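Local coordinates for protein VipE (PDB 4QN8) that is an effector of Legionella pneumophila whose molecular activity is not established, represented here by its all-helical N-terminal part, at residues 75-78 with 79-83. Sequence-based numbering, arbitrary orientation.
Sequences SEIL and HQLTS
The carbonyl oxygen of L78 takes two hydrogen bonds from T82. T82 N and T82 OG1 each lie 2.9 Å from L78 O. The two donors come from opposite faces of the carbonyl plane. OG1 stands beside its own backbone N (chi1 -62°), which turns the hydroxyl back along the helix to the carbonyl one turn earlier. T82 is buried, and its hydroxyl gives its proton within its own helix. The side chains of L78 and T82 run alongside each other in the same direction, with L78 CD1 3.9 Å from T82 OG1. Both pack on F107 and E111 of helix 103-114.

E76 and H79 also lie side by side. The E76 chain folds about its CB-CG bond (chi2 -75°), bringing OE1 within 4.0 Å of H79 CB. Carboxylate and imidazole planes are nearly perpendicular, at 87°. E76 OE1 stays 5.4 Å from H79 ND1, too far for a hydrogen bond; ND1 instead hydrogen-bonds E111 OE2, and the H79 ring stacks on that of H122.

On another side of the helix, I77 CG2 meets L81 CD1 at 4.2 Å, an apolar contact one turn apart. I77 CD1 comes within 4.1 Å of Q80 OE1, the two chains crossing at a slant.

Backbone bonds from H79 N to S75 O, Q80 N to E76 O and L81 N to I77 O carry the i to i+4 pattern through the segment. These contacts belong to the first turns of helix 75-88, which are regular alpha-helix, with a threonine hydroxyl-to-carbonyl bond inside the helix on the side facing helix 103-114.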
loop_
_atom_site.group_PDB
_atom_site.type_symbol
_atom_site.label_atom_id
_atom_site.label_comp_id
_atom_site.label_asym_id
_atom_site.label_seq_id
_atom_site.Cartn_x
_atom_site.Cartn_y
_atom_site.Cartn_z
ATOM N N SER A 75 -9.811 -12.602 -1.270
ATOM C CA SER A 75 -9.584 -11.649 -2.380
ATOM C C SER A 75 -10.585 -10.499 -2.400
ATOM O O SER A 75 -10.222 -9.349 -2.680
ATOM C CB SER A 75 -9.537 -12.340 -3.743
ATOM O OG SER A 75 -10.746 -13.030 -4.051
ATOM N N GLU A 76 -11.848 -10.804 -2.118
ATOM C CA GLU A 76 -12.864 -9.752 -2.057
ATOM C C GLU A 76 -12.703 -8.847 -0.836
ATOM O O GLU A 76 -12.969 -7.651 -0.927
ATOM C CB GLU A 76 -14.285 -10.322 -2.153
ATOM C CG GLU A 76 -14.669 -10.817 -3.552
ATOM C CD GLU A 76 -14.979 -9.703 -4.553
ATOM O OE1 GLU A 76 -14.689 -8.521 -4.264
ATOM O OE2 GLU A 76 -15.514 -10.018 -5.641
ATOM N N ILE A 77 -12.258 -9.396 0.298
ATOM C CA ILE A 77 -11.911 -8.543 1.450
ATOM C C ILE A 77 -10.762 -7.592 1.104
ATOM O O ILE A 77 -10.804 -6.395 1.418
ATOM C CB ILE A 77 -11.558 -9.355 2.723
ATOM C CG1 ILE A 77 -12.788 -10.111 3.246
ATOM C CG2 ILE A 77 -11.031 -8.426 3.816
ATOM C CD1 ILE A 77 -13.729 -9.256 4.075
ATOM N N LEU A 78 -9.733 -8.123 0.450
ATOM C CA LEU A 78 -8.640 -7.301 -0.041
ATOM C C LEU A 78 -9.128 -6.225 -1.009
ATOM O O LEU A 78 -8.681 -5.073 -0.933
ATOM C CB LEU A 78 -7.594 -8.195 -0.709
ATOM C CG LEU A 78 -6.540 -7.531 -1.577
ATOM C CD1 LEU A 78 -5.571 -6.703 -0.732
ATOM C CD2 LEU A 78 -5.813 -8.643 -2.338
ATOM N N HIS A 79 -10.050 -6.574 -1.898
ATOM C CA HIS A 79 -10.523 -5.581 -2.870
ATOM C C HIS A 79 -11.244 -4.443 -2.156
ATOM O O HIS A 79 -11.053 -3.266 -2.464
ATOM C CB HIS A 79 -11.449 -6.207 -3.903
ATOM C CG HIS A 79 -11.858 -5.253 -4.973
ATOM N ND1 HIS A 79 -11.022 -4.922 -6.019
ATOM C CD2 HIS A 79 -12.985 -4.524 -5.140
ATOM C CE1 HIS A 79 -11.632 -4.042 -6.799
ATOM N NE2 HIS A 79 -12.820 -3.780 -6.285
ATOM N N GLN A 80 -12.070 -4.818 -1.187
ATOM C CA GLN A 80 -12.889 -3.877 -0.420
ATOM C C GLN A 80 -11.971 -2.966 0.394
ATOM O O GLN A 80 -12.150 -1.742 0.413
ATOM C CB GLN A 80 -13.805 -4.699 0.496
ATOM C CG GLN A 80 -14.930 -3.991 1.207
ATOM C CD GLN A 80 -15.782 -4.989 1.999
ATOM O OE1 GLN A 80 -15.265 -5.703 2.866
ATOM N NE2 GLN A 80 -17.082 -5.063 1.684
ATOM N N LEU A 81 -10.968 -3.546 1.046
ATOM C CA LEU A 81 -10.024 -2.737 1.821
ATOM C C LEU A 81 -9.297 -1.748 0.916
ATOM O O LEU A 81 -9.183 -0.568 1.240
ATOM C CB LEU A 81 -9.000 -3.601 2.564
ATOM C CG LEU A 81 -9.454 -4.322 3.832
ATOM C CD1 LEU A 81 -8.354 -5.269 4.304
ATOM C CD2 LEU A 81 -9.817 -3.329 4.927
ATOM N N THR A 82 -8.830 -2.214 -0.232
ATOM C CA THR A 82 -8.101 -1.326 -1.137
ATOM C C THR A 82 -8.978 -0.165 -1.623
ATOM O O THR A 82 -8.523 0.991 -1.712
ATOM C CB THR A 82 -7.561 -2.131 -2.319
ATOM O OG1 THR A 82 -6.656 -3.118 -1.812
ATOM C CG2 THR A 82 -6.812 -1.229 -3.311
ATOM N N SER A 83 -10.235 -0.453 -1.918
ATOM C CA SER A 83 -11.148 0.597 -2.373
ATOM C C SER A 83 -11.396 1.636 -1.286
ATOM O O SER A 83 -11.438 2.844 -1.566
ATOM C CB SER A 83 -12.492 0.005 -2.809
ATOM O OG SER A 83 -12.344 -0.761 -3.987
#